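Local coordinates for protein glycosyl hydrolase (Rhizobium leguminosarum bv. trifolii, PDB 5NDX) that probably hydrolyses O-glycosidic bonds as a family 39 glycoside hydrolase, being the bacterial orthologue of human alpha-L-iduronidase, at residues Ile7-Ser12 / Leu395-Thr400; Asp111-Trp116 / Ser204-Asp209; Ala373-Thr378 / Leu519-Val524. The protein carries 2 engineered substitutions. All coordinates share one frame; numbering follows the deposited sequence.

How the contacts relate
Contacts 1 and 3 are neighbours in the beta-rich part of the chain, with centres about 10 Å apart, and both involve strands of one mixed sheet. They touch directly: Thr400 OG1 lies 2.8 Å from Gly376 N in a probable hydrogen bond, and Leu375 packs beside Thr400. Along the sequence their segments alternate, so the two contacts cross. Contact 2 belongs to the TIM barrel, within the long excursion closed by contact 1, with its centre about 52 Å from that of contact 1 and about 48 Å from that of contact 3. All three lie away from the annotated sites; the side chain of Leu375 is about 12 Å from a bound iduronide ligand.

Contact 1: Ile7-Ser12 / Leu395-Thr400; sequences INVDAS and LAILPT
Ile7 and Val9 on strand 4-10 face Ile397 and Pro399 on strand 395-401 across a backbone separation of 8.2 Å at the closest approach of the axes, the two short segments running in roughly the same direction at 30° to each other. No hydrogen bond joins them, and their backbones are nearest at Val9 and Pro399, whose CA atoms are 7.0 Å apart. In the order of the mixed sheet, strand 378-385 lies between them and is antiparallel to both; the facing side chains of its two neighbours nevertheless meet, which is consistent with a curled sheet. The contact thus joins strand 4-10 to strand 395-401, which follows the barrel in sequence.

Ile397 CG1 stands anti to the backbone N (chi1 -167°) and the chain continues extended (chi2 167°), carrying CD1 to 3.9 Å from Ile7 CG2. The two isoleucine side chains lie alongside each other, pointing opposite ways, and the same CD1 also lies 4.3 Å from Val9 CG2. Val9 divides its two methyls between partners: CG2 goes to Ile397, whereas CG1 meets Pro399 CB at 4.2 Å. Strand 407-413 also contributes, with Ile409 packing on both Val9 and Ile397, while Val382 touches Ile7 and Pro399.

Just beyond Val9 the chain turns a corner. Asp10 OD1 accepts from Ser12 N at 2.9 Å, forming an Asx turn, and from Ser12 OG at 2.6 Å; both donors approach from the same face of the carboxylate plane.

Across the two segments the chemistry is wholly aliphatic. Methyl groups and the CB of a proline meet at van der Waals range, without polar atoms to fix a direction, so the contact depends on the fit of its branches.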
# COMPACT_ATOMS: atom_id res chain seq x y z
N ILE A 7 -2.95 -29.12 -1.48
CA ILE A 7 -1.77 -28.30 -1.78
C ILE A 7 -0.67 -28.66 -0.78
O ILE A 7 -0.93 -28.63 0.42
CB ILE A 7 -2.12 -26.83 -1.69
CG1 ILE A 7 -3.25 -26.47 -2.66
CG2 ILE A 7 -0.94 -25.95 -2.04
CD1 ILE A 7 -3.64 -25.00 -2.61
N ASN A 8 0.51 -29.03 -1.27
CA ASN A 8 1.67 -29.27 -0.45
C ASN A 8 2.70 -28.20 -0.76
O ASN A 8 3.11 -28.01 -1.91
CB ASN A 8 2.33 -30.66 -0.65
CG ASN A 8 3.60 -30.81 0.25
OD1 ASN A 8 3.52 -31.05 1.46
ND2 ASN A 8 4.76 -30.57 -0.35
N VAL A 9 3.12 -27.52 0.29
CA VAL A 9 4.16 -26.52 0.22
C VAL A 9 5.38 -27.10 0.94
O VAL A 9 5.29 -27.45 2.13
CB VAL A 9 3.73 -25.25 0.92
CG1 VAL A 9 4.86 -24.25 0.98
CG2 VAL A 9 2.55 -24.60 0.19
N ASP A 10 6.49 -27.17 0.23
CA ASP A 10 7.70 -27.71 0.84
C ASP A 10 8.67 -26.61 1.23
O ASP A 10 9.37 -26.06 0.41
CB ASP A 10 8.35 -28.75 -0.07
CG ASP A 10 9.58 -29.44 0.59
OD1 ASP A 10 10.04 -29.11 1.72
OD2 ASP A 10 10.05 -30.36 -0.08
N ALA A 11 8.68 -26.31 2.51
CA ALA A 11 9.52 -25.24 3.05
C ALA A 11 11.03 -25.52 2.95
O ALA A 11 11.82 -24.57 3.07
CB ALA A 11 9.18 -25.01 4.51
N SER A 12 11.42 -26.79 2.79
CA SER A 12 12.84 -27.14 2.69
C SER A 12 13.32 -26.95 1.27
O SER A 12 14.50 -27.09 1.02
CB SER A 12 13.10 -28.59 3.16
OG SER A 12 12.57 -29.53 2.22
N LEU A 395 -8.02 -19.79 -8.28
CA LEU A 395 -7.26 -20.20 -7.09
C LEU A 395 -5.75 -20.08 -7.35
O LEU A 395 -5.18 -20.80 -8.20
CB LEU A 395 -7.65 -21.61 -6.62
CG LEU A 395 -7.09 -22.00 -5.25
CD1 LEU A 395 -7.70 -21.17 -4.14
CD2 LEU A 395 -7.42 -23.47 -5.00
N ALA A 396 -5.12 -19.17 -6.60
CA ALA A 396 -3.71 -18.84 -6.77
C ALA A 396 -3.01 -18.85 -5.42
O ALA A 396 -3.64 -18.78 -4.34
CB ALA A 396 -3.56 -17.47 -7.46
N ILE A 397 -1.69 -18.98 -5.47
CA ILE A 397 -0.90 -19.09 -4.25
C ILE A 397 0.42 -18.31 -4.31
O ILE A 397 1.02 -18.23 -5.36
CB ILE A 397 -0.69 -20.56 -3.92
CG1 ILE A 397 -0.15 -20.71 -2.50
CG2 ILE A 397 0.25 -21.25 -4.93
CD1 ILE A 397 -0.22 -22.13 -2.02
N LEU A 398 0.84 -17.68 -3.20
CA LEU A 398 2.20 -17.10 -3.04
C LEU A 398 2.80 -17.81 -1.82
O LEU A 398 2.49 -17.46 -0.67
CB LEU A 398 2.17 -15.58 -2.83
CG LEU A 398 1.54 -14.76 -3.99
CD1 LEU A 398 1.20 -13.37 -3.51
CD2 LEU A 398 2.50 -14.70 -5.18
N PRO A 399 3.64 -18.82 -2.05
CA PRO A 399 4.15 -19.65 -0.99
C PRO A 399 5.57 -19.27 -0.68
O PRO A 399 6.42 -19.39 -1.55
CB PRO A 399 4.07 -21.05 -1.58
CG PRO A 399 4.31 -20.83 -3.04
CD PRO A 399 3.94 -19.39 -3.38
N THR A 400 5.80 -18.72 0.52
CA THR A 400 7.11 -18.18 0.88
C THR A 400 7.64 -18.77 2.18
O THR A 400 6.87 -19.16 3.06
CB THR A 400 7.13 -16.65 1.00
OG1 THR A 400 6.34 -16.23 2.13
CG2 THR A 400 6.67 -15.99 -0.28

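Contact 2: Asp111-Trp116 / Ser204-Asp209; sequences DQVRRW and SCLTGD
Leu206 lays its isobutyl group against one side of helix 110-131, where Val113 and Arg114 receive it. Its CG is anti to the carbonyl carbon (chi1 -72°), and from there CD2 reaches both helix residues, lying 4.0 Å from Val113 CG1 and 3.8 Å from Arg114 CG. The single methyl CG1 of Val113 serves as the hub: besides Leu206 it touches Cys205 SG at 4.1 Å. Arg114 offers the aliphatic part of its chain to the leucine, while its guanidinium turns to Asp111 one helical turn back, where Arg114 NH1 and Asp111 OD1 form a salt bridge at 2.9 Å, its hydrogen bond weak. Cutting Leu206 back to an alanine is likely to open a gap beside Val113 CG1 and to leave Arg114 CG without its apolar partner. The loop presents Leu206 through an ST turn, Ser204 OG accepting from Leu206 N at 3.0 Å in a nearly straight bond.

Helix 155-171 touches both segments: Asn161 and Asp164 meet the 204-209 loop, and Ala165 and Cys166 lie against Trp116. The contact thus ties the first turns of helix 110-131 to the connection between helix 190-200 and barrel strand 216-219.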
# COMPACT_ATOMS: atom_id res chain seq x y z
N ASP A 111 15.92 29.31 -20.48
CA ASP A 111 16.09 29.92 -19.15
C ASP A 111 15.17 29.27 -18.12
O ASP A 111 15.54 29.13 -16.97
CB ASP A 111 15.86 31.42 -19.18
CG ASP A 111 17.01 32.18 -19.85
OD1 ASP A 111 18.20 31.84 -19.66
OD2 ASP A 111 16.69 33.12 -20.59
N GLN A 112 13.98 28.90 -18.55
CA GLN A 112 13.05 28.16 -17.71
C GLN A 112 13.54 26.73 -17.45
O GLN A 112 13.51 26.27 -16.31
CB GLN A 112 11.68 28.14 -18.34
CG GLN A 112 11.13 29.55 -18.54
CD GLN A 112 9.65 29.53 -18.76
OE1 GLN A 112 9.06 30.43 -19.35
NE2 GLN A 112 9.05 28.48 -18.30
N VAL A 113 14.04 26.07 -18.49
CA VAL A 113 14.64 24.75 -18.37
C VAL A 113 15.71 24.76 -17.30
O VAL A 113 15.73 23.87 -16.44
CB VAL A 113 15.21 24.23 -19.72
CG1 VAL A 113 15.99 22.93 -19.56
CG2 VAL A 113 14.08 24.02 -20.71
N ARG A 114 16.58 25.77 -17.36
CA ARG A 114 17.66 25.95 -16.36
C ARG A 114 17.16 26.30 -14.95
O ARG A 114 17.77 25.90 -13.96
CB ARG A 114 18.69 27.00 -16.83
CG ARG A 114 19.84 26.40 -17.63
CD ARG A 114 20.96 27.41 -17.99
NE ARG A 114 21.01 27.48 -19.45
CZ ARG A 114 20.32 28.31 -20.22
NH1 ARG A 114 19.58 29.30 -19.73
NH2 ARG A 114 20.42 28.18 -21.53
N ARG A 115 16.09 27.08 -14.88
CA ARG A 115 15.43 27.40 -13.63
C ARG A 115 14.79 26.11 -12.97
O ARG A 115 14.89 25.91 -11.75
CB ARG A 115 14.39 28.48 -13.91
CG ARG A 115 13.67 29.07 -12.71
CD ARG A 115 13.05 30.46 -12.94
NE ARG A 115 12.31 30.92 -11.74
CZ ARG A 115 12.87 31.26 -10.55
NH1 ARG A 115 14.19 31.21 -10.35
NH2 ARG A 115 12.10 31.64 -9.53
N TRP A 116 14.19 25.25 -13.79
CA TRP A 116 13.66 23.95 -13.36
C TRP A 116 14.77 23.06 -12.82
O TRP A 116 14.64 22.52 -11.72
CB TRP A 116 12.90 23.23 -14.49
CG TRP A 116 12.20 22.01 -13.98
CD1 TRP A 116 12.65 20.72 -14.03
CD2 TRP A 116 10.94 21.98 -13.31
NE1 TRP A 116 11.74 19.88 -13.45
CE2 TRP A 116 10.68 20.62 -12.98
CE3 TRP A 116 10.01 22.95 -12.93
CZ2 TRP A 116 9.51 20.22 -12.30
CZ3 TRP A 116 8.83 22.55 -12.28
CH2 TRP A 116 8.59 21.19 -11.98
N SER A 204 21.23 15.37 -24.31
CA SER A 204 20.67 16.31 -23.35
C SER A 204 20.87 17.73 -23.86
O SER A 204 21.96 18.08 -24.27
CB SER A 204 21.36 16.16 -22.00
OG SER A 204 21.17 17.31 -21.20
N CYS A 205 19.83 18.54 -23.77
CA CYS A 205 19.91 19.95 -24.10
C CYS A 205 20.69 20.79 -23.10
O CYS A 205 20.82 21.98 -23.33
CB CYS A 205 18.50 20.54 -24.23
SG CYS A 205 17.61 20.81 -22.65
N LEU A 206 21.18 20.23 -21.99
CA LEU A 206 21.90 21.00 -20.96
C LEU A 206 23.38 20.68 -20.85
O LEU A 206 24.20 21.57 -20.63
CB LEU A 206 21.27 20.80 -19.59
CG LEU A 206 19.91 21.46 -19.41
CD1 LEU A 206 19.24 20.84 -18.19
CD2 LEU A 206 20.02 22.97 -19.25
N THR A 207 23.71 19.39 -20.92
CA THR A 207 25.05 18.96 -21.26
C THR A 207 24.95 19.12 -22.78
O THR A 207 24.06 19.83 -23.27
CB THR A 207 25.33 17.49 -20.84
OG1 THR A 207 24.65 16.58 -21.72
CG2 THR A 207 24.87 17.21 -19.39
N GLY A 208 25.80 18.49 -23.56
CA GLY A 208 25.47 18.37 -25.00
C GLY A 208 25.97 17.05 -25.49
O GLY A 208 26.27 16.88 -26.66
N ASP A 209 25.97 16.09 -24.58
CA ASP A 209 26.98 15.07 -24.54
C ASP A 209 26.30 13.78 -24.12
O ASP A 209 26.42 13.34 -22.99
CB ASP A 209 28.05 15.49 -23.52
CG ASP A 209 29.12 14.44 -23.33
OD1 ASP A 209 29.49 13.78 -24.32
OD2 ASP A 209 29.58 14.28 -22.17

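Contact 3: Ala373-Thr378 / Leu519-Val524; sequences ATLGDT and LTQVLV
Thr374 and Gln521 pass side by side, head to tail, so that the threonine hydroxyl comes up obliquely above the amide plane, displaced toward its NE2 and CG side. Thr374 OG1 is 3.2 Å from Gln521 NE2, yet the poor angle rules out a hydrogen bond. The same oxygen lies 3.3 Å from Gln521 CG. This follows from the bend in the glutamine: CG is anti to the backbone N, and the turn at chi2 (71°) folds the amide back toward Thr374 and Leu375. Leu375 comes from a different direction, crossing Gln521 at about a right angle with its CD2 3.5 Å from NE2. Leu523, two residues along the strand, adds its CD2 methyl at 3.9 Å from Thr374 CB.

The polar ends find their partners elsewhere. Thr374 OG1 is hydrogen-bonded to Leu371 O, at the end of helix 364-372, and to Ser408 OG, which also bonds Gln521 NE2; Gln521 OE1 pairs with Ser410 OG. Both serines belong to strand 407-413, next to strand 518-526 in the sheet.

The buried amide of Gln521 and the hydroxyl of Thr374 thus have partners without bonding to each other. Ser408 bridges the two, and with Ser410 on OE1 both ends of the amide are gripped, which is likely to fix its rotation. The leucine methyls close apolar surface around this small polar network where the loop following helix 364-372 rests on the beta sheet.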
# COMPACT_ATOMS: atom_id res chain seq x y z
N ALA A 373 1.96 -8.15 3.42
CA ALA A 373 3.17 -7.62 4.01
C ALA A 373 3.90 -8.68 4.82
O ALA A 373 5.08 -8.53 5.02
CB ALA A 373 2.84 -6.45 4.92
N THR A 374 3.18 -9.73 5.28
CA THR A 374 3.79 -10.82 6.04
C THR A 374 4.56 -11.83 5.24
O THR A 374 5.10 -12.76 5.83
CB THR A 374 2.72 -11.62 6.84
OG1 THR A 374 1.87 -12.38 5.94
CG2 THR A 374 1.90 -10.68 7.68
N LEU A 375 4.59 -11.71 3.91
CA LEU A 375 5.26 -12.69 3.11
C LEU A 375 6.77 -12.65 3.33
O LEU A 375 7.33 -11.64 3.74
CB LEU A 375 4.92 -12.51 1.64
CG LEU A 375 3.50 -12.96 1.23
CD1 LEU A 375 3.07 -12.38 -0.11
CD2 LEU A 375 3.42 -14.47 1.20
N GLY A 376 7.39 -13.80 3.11
CA GLY A 376 8.80 -14.00 3.28
C GLY A 376 9.65 -13.62 2.09
O GLY A 376 9.20 -12.91 1.21
N ASP A 377 10.90 -14.12 2.07
CA ASP A 377 11.89 -13.63 1.10
C ASP A 377 12.32 -14.72 0.12
O ASP A 377 13.20 -14.50 -0.72
CB ASP A 377 13.09 -13.03 1.81
CG ASP A 377 13.89 -14.10 2.61
OD1 ASP A 377 13.59 -15.34 2.60
OD2 ASP A 377 14.82 -13.66 3.31
N THR A 378 11.70 -15.89 0.21
CA THR A 378 12.07 -16.98 -0.67
C THR A 378 10.82 -17.75 -1.10
O THR A 378 10.00 -18.08 -0.25
CB THR A 378 13.05 -17.94 0.07
OG1 THR A 378 14.15 -17.20 0.61
CG2 THR A 378 13.59 -18.90 -0.85
N LEU A 519 -9.16 -13.75 0.54
CA LEU A 519 -7.72 -13.79 0.71
C LEU A 519 -7.46 -14.42 2.06
O LEU A 519 -8.01 -13.96 3.05
CB LEU A 519 -7.12 -12.38 0.68
CG LEU A 519 -5.60 -12.30 0.81
CD1 LEU A 519 -4.89 -13.06 -0.33
CD2 LEU A 519 -5.13 -10.82 0.81
N THR A 520 -6.64 -15.44 2.09
CA THR A 520 -6.26 -16.11 3.32
C THR A 520 -4.73 -16.00 3.47
O THR A 520 -3.99 -16.26 2.53
CB THR A 520 -6.60 -17.59 3.28
OG1 THR A 520 -7.98 -17.77 2.95
CG2 THR A 520 -6.36 -18.29 4.60
N GLN A 521 -4.26 -15.67 4.67
CA GLN A 521 -2.80 -15.71 4.95
C GLN A 521 -2.56 -16.80 5.99
O GLN A 521 -3.20 -16.82 7.04
CB GLN A 521 -2.31 -14.35 5.43
CG GLN A 521 -0.82 -14.15 5.29
CD GLN A 521 -0.41 -13.98 3.86
OE1 GLN A 521 -1.21 -13.57 3.00
NE2 GLN A 521 0.85 -14.29 3.58
N VAL A 522 -1.70 -17.77 5.64
CA VAL A 522 -1.34 -18.85 6.54
C VAL A 522 0.12 -18.59 6.99
O VAL A 522 1.04 -18.54 6.17
CB VAL A 522 -1.41 -20.18 5.81
CG1 VAL A 522 -1.08 -21.33 6.78
CG2 VAL A 522 -2.81 -20.35 5.15
N LEU A 523 0.32 -18.43 8.29
CA LEU A 523 1.63 -18.26 8.88
C LEU A 523 1.89 -19.48 9.72
O LEU A 523 1.03 -19.85 10.54
CB LEU A 523 1.65 -17.02 9.78
CG LEU A 523 1.25 -15.70 9.10
CD1 LEU A 523 1.12 -14.56 10.12
CD2 LEU A 523 2.23 -15.34 8.05
N VAL A 524 3.01 -20.13 9.46
CA VAL A 524 3.46 -21.27 10.26
C VAL A 524 4.84 -20.88 10.80
O VAL A 524 5.79 -20.76 10.02
CB VAL A 524 3.56 -22.53 9.44
CG1 VAL A 524 4.02 -23.68 10.32
CG2 VAL A 524 2.21 -22.89 8.81